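Local structure of catalytic domain of the nuclear inclusion protein A (nia) (Tobacco etch virus, 1LVM) at residues A[27-38]-A[55-66]. The protein is the catalytic domain of the nuclear inclusion protein a, a chymotrypsin-like cysteine protease that cleaves peptide bonds with marked sequence specificity. The protein carries 1 engineered substitution. Residues are numbered along the deposited sequence; the frame is centred on the assembly and turned at random.
Sequences CHLTNESDGHTT and LFRRNNGTLLVQ
Both N-H groups of the Asn31 amide are spent on backbone carbonyls of the segment 55-61: ND2 lies 2.8 Å from Leu55 O and 2.9 Å from Arg58 O. The first bond is the straighter, 155° at the hydrogen; the second comes in from above the carbonyl plane of Arg58. With CG anti to the backbone N (chi1 175°), the amide reaches the carbonyls of Leu55 and Arg58, and OD1 accepts from a water that in turn accepts from Asn60 N. An asparagine suits this buried place because one short, flat group can both donate and accept, holding the chain at Leu55 and Arg58 together. Strands 27-33 and 62-66 run antiparallel in the N-terminal barrel of the chymotrypsin fold, paired through backbone bonds at His28-Gln66, Thr30-Leu64 and Glu32-Thr62. On the inward side Leu29 CD2 packs 3.9 Å from Val65 CG1, pointing the same way, while its CD1 meets Leu55 CD2 at 3.8 Å; Ile49 of strand 48-51 adds to this apolar layer. On the other side Leu64 touches an apolar side chain of the bound peptide. At the type I' turn from Ser33 to His36, the guanidinium of Arg58 lies flat on the ring of His36, the turn's last residue, centres 3.6 Å apart. Gly35 suits its backbone angles (phi 87°), at which a CB would press against the carbonyl O of Asp34. Asp34 OD1 accepts from Asn60 ND2 at 2.9 Å, on its syn side, while OD2 accepts from Ser33 OG.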
# COMPACT_ATOMS: atom_id res chain seq x y z
N CYS A 27 -7.47 3.52 3.19
CA CYS A 27 -7.55 4.13 4.49
C CYS A 27 -6.29 4.86 4.77
O CYS A 27 -5.19 4.47 4.30
CB CYS A 27 -7.65 3.04 5.60
SG CYS A 27 -9.06 1.89 5.48
N HIS A 28 -6.41 5.89 5.58
CA HIS A 28 -5.23 6.63 6.02
C HIS A 28 -4.93 6.14 7.44
O HIS A 28 -5.81 6.16 8.30
CB HIS A 28 -5.43 8.12 6.06
CG HIS A 28 -4.13 8.85 6.21
ND1 HIS A 28 -3.85 9.69 7.27
CD2 HIS A 28 -3.00 8.83 5.44
CE1 HIS A 28 -2.62 10.16 7.14
NE2 HIS A 28 -2.08 9.66 6.04
N LEU A 29 -3.66 5.77 7.68
CA LEU A 29 -3.24 5.18 8.96
C LEU A 29 -2.20 6.02 9.67
O LEU A 29 -1.21 6.44 9.06
CB LEU A 29 -2.60 3.80 8.65
CG LEU A 29 -3.44 2.85 7.73
CD1 LEU A 29 -2.73 1.53 7.48
CD2 LEU A 29 -4.76 2.51 8.38
N THR A 30 -2.42 6.26 10.96
CA THR A 30 -1.46 6.96 11.74
C THR A 30 -1.08 6.18 12.97
O THR A 30 -1.90 5.95 13.83
CB THR A 30 -1.99 8.39 12.12
OG1 THR A 30 -2.27 9.12 10.91
CG2 THR A 30 -0.96 9.12 12.98
N ASN A 31 0.18 5.76 13.04
CA ASN A 31 0.63 4.98 14.22
C ASN A 31 1.37 5.97 15.12
O ASN A 31 2.46 6.42 14.79
CB ASN A 31 1.56 3.84 13.76
CG ASN A 31 2.18 3.04 14.93
OD1 ASN A 31 1.93 3.33 16.08
ND2 ASN A 31 2.92 1.97 14.59
N GLU A 32 0.79 6.29 16.27
CA GLU A 32 1.42 7.23 17.15
C GLU A 32 1.97 6.47 18.38
O GLU A 32 1.21 5.85 19.14
CB GLU A 32 0.38 8.30 17.54
CG GLU A 32 0.90 9.40 18.38
CD GLU A 32 -0.19 10.42 18.69
OE1 GLU A 32 -1.05 10.12 19.55
OE2 GLU A 32 -0.19 11.50 18.07
N SER A 33 3.28 6.52 18.54
CA SER A 33 3.86 5.74 19.63
C SER A 33 5.21 6.31 20.04
O SER A 33 6.00 6.66 19.17
CB SER A 33 4.05 4.29 19.14
OG SER A 33 4.56 3.45 20.11
N ASP A 34 5.45 6.40 21.35
CA ASP A 34 6.75 6.81 21.88
C ASP A 34 7.20 8.19 21.44
O ASP A 34 8.38 8.40 21.25
CB ASP A 34 7.82 5.80 21.38
CG ASP A 34 7.45 4.32 21.66
OD1 ASP A 34 7.41 3.95 22.86
OD2 ASP A 34 7.21 3.52 20.70
N GLY A 35 6.30 9.14 21.25
CA GLY A 35 6.76 10.45 20.82
C GLY A 35 6.90 10.55 19.31
O GLY A 35 7.20 11.63 18.78
N HIS A 36 6.66 9.43 18.60
CA HIS A 36 6.72 9.44 17.15
C HIS A 36 5.33 9.29 16.54
O HIS A 36 4.38 8.82 17.18
CB HIS A 36 7.59 8.32 16.61
CG HIS A 36 9.05 8.51 16.90
ND1 HIS A 36 9.91 9.10 16.00
CD2 HIS A 36 9.81 8.09 17.93
CE1 HIS A 36 11.15 9.02 16.47
NE2 HIS A 36 11.11 8.41 17.64
N THR A 37 5.22 9.70 15.30
CA THR A 37 3.97 9.48 14.61
C THR A 37 4.29 9.16 13.17
O THR A 37 5.02 9.90 12.53
CB THR A 37 2.99 10.69 14.75
OG1 THR A 37 1.81 10.37 13.99
CG2 THR A 37 3.60 12.00 14.23
N THR A 38 3.77 8.04 12.66
CA THR A 38 4.03 7.61 11.29
C THR A 38 2.70 7.51 10.57
O THR A 38 1.82 6.79 11.04
CB THR A 38 4.68 6.23 11.28
OG1 THR A 38 5.95 6.32 11.94
CG2 THR A 38 4.87 5.71 9.88
N LEU A 55 5.09 0.48 8.80
CA LEU A 55 4.15 1.20 9.66
C LEU A 55 4.46 0.78 11.13
O LEU A 55 4.20 1.52 12.09
CB LEU A 55 2.72 0.71 9.32
CG LEU A 55 1.60 1.29 10.21
CD1 LEU A 55 1.63 2.83 10.19
CD2 LEU A 55 0.24 0.80 9.70
N PHE A 56 4.92 -0.45 11.27
CA PHE A 56 5.21 -1.04 12.59
C PHE A 56 6.66 -0.98 13.05
O PHE A 56 7.12 -1.86 13.75
CB PHE A 56 4.65 -2.48 12.66
CG PHE A 56 3.17 -2.50 12.68
CD1 PHE A 56 2.47 -2.16 13.83
CD2 PHE A 56 2.45 -2.80 11.53
CE1 PHE A 56 1.06 -2.14 13.85
CE2 PHE A 56 1.04 -2.79 11.53
CZ PHE A 56 0.34 -2.47 12.67
N ARG A 57 7.38 0.05 12.61
CA ARG A 57 8.74 0.35 13.08
C ARG A 57 8.57 0.35 14.59
O ARG A 57 9.43 -0.13 15.33
CB ARG A 57 9.17 1.75 12.58
CG ARG A 57 10.47 2.34 13.19
CD ARG A 57 11.59 1.35 13.20
NE ARG A 57 12.74 1.91 13.93
CZ ARG A 57 13.10 1.54 15.16
NH1 ARG A 57 12.39 0.61 15.78
NH2 ARG A 57 14.13 2.09 15.77
N ARG A 58 7.43 0.87 15.06
CA ARG A 58 7.12 0.89 16.48
C ARG A 58 5.77 0.21 16.67
O ARG A 58 4.94 0.22 15.78
CB ARG A 58 7.03 2.34 16.96
CG ARG A 58 8.47 2.91 17.02
CD ARG A 58 8.57 4.38 17.34
NE ARG A 58 9.69 4.94 16.57
CZ ARG A 58 9.59 5.44 15.33
NH1 ARG A 58 8.41 5.48 14.69
NH2 ARG A 58 10.68 5.88 14.72
N ASN A 59 5.52 -0.37 17.83
CA ASN A 59 4.23 -0.99 18.07
C ASN A 59 3.98 -0.87 19.59
O ASN A 59 4.16 -1.83 20.34
CB ASN A 59 4.25 -2.43 17.58
CG ASN A 59 2.83 -3.09 17.59
OD1 ASN A 59 1.89 -2.56 18.18
ND2 ASN A 59 2.72 -4.25 17.00
N ASN A 60 3.57 0.33 20.03
CA ASN A 60 3.44 0.56 21.47
C ASN A 60 2.56 1.78 21.70
O ASN A 60 2.81 2.57 22.62
CB ASN A 60 4.89 0.75 22.01
CG ASN A 60 4.94 0.89 23.51
OD1 ASN A 60 4.25 0.16 24.18
ND2 ASN A 60 5.71 1.87 24.03
N GLY A 61 1.55 1.96 20.86
CA GLY A 61 0.72 3.15 20.98
C GLY A 61 -0.63 2.94 20.39
O GLY A 61 -1.25 1.90 20.67
N THR A 62 -1.09 3.92 19.60
CA THR A 62 -2.42 3.91 19.04
C THR A 62 -2.42 3.92 17.51
O THR A 62 -1.47 4.34 16.89
CB THR A 62 -3.24 5.15 19.49
OG1 THR A 62 -2.64 6.36 18.96
CG2 THR A 62 -3.26 5.23 21.04
N LEU A 63 -3.49 3.43 16.91
CA LEU A 63 -3.57 3.49 15.44
C LEU A 63 -4.83 4.22 15.03
O LEU A 63 -5.95 3.73 15.34
CB LEU A 63 -3.60 2.10 14.79
CG LEU A 63 -3.59 2.12 13.25
CD1 LEU A 63 -2.19 2.67 12.75
CD2 LEU A 63 -3.81 0.72 12.67
N LEU A 64 -4.69 5.36 14.35
CA LEU A 64 -5.91 6.08 13.89
C LEU A 64 -6.15 5.60 12.47
O LEU A 64 -5.24 5.64 11.64
CB LEU A 64 -5.66 7.57 13.87
CG LEU A 64 -6.87 8.50 13.69
CD1 LEU A 64 -7.88 8.30 14.84
CD2 LEU A 64 -6.37 9.93 13.72
N VAL A 65 -7.39 5.20 12.17
CA VAL A 65 -7.69 4.68 10.82
C VAL A 65 -8.82 5.49 10.20
O VAL A 65 -9.95 5.45 10.68
CB VAL A 65 -8.19 3.27 10.88
CG1 VAL A 65 -8.50 2.77 9.45
CG2 VAL A 65 -7.13 2.36 11.54
N GLN A 66 -8.49 6.26 9.19
CA GLN A 66 -9.47 7.09 8.49
C GLN A 66 -9.95 6.35 7.22
O GLN A 66 -9.12 5.96 6.40
CB GLN A 66 -8.87 8.44 8.15
CG GLN A 66 -9.90 9.23 7.34
CD GLN A 66 -9.79 10.71 7.50
OE1 GLN A 66 -8.67 11.24 7.64
NE2 GLN A 66 -10.96 11.41 7.48
O HOH W 1 -4.82 8.35 10.13
O HOH W 2 -2.77 7.19 16.39
O HOH W 3 5.20 5.65 15.14
O HOH W 4 2.64 1.82 17.98
O HOH W 5 -1.73 8.12 20.82
O HOH W 6 3.68 5.39 23.17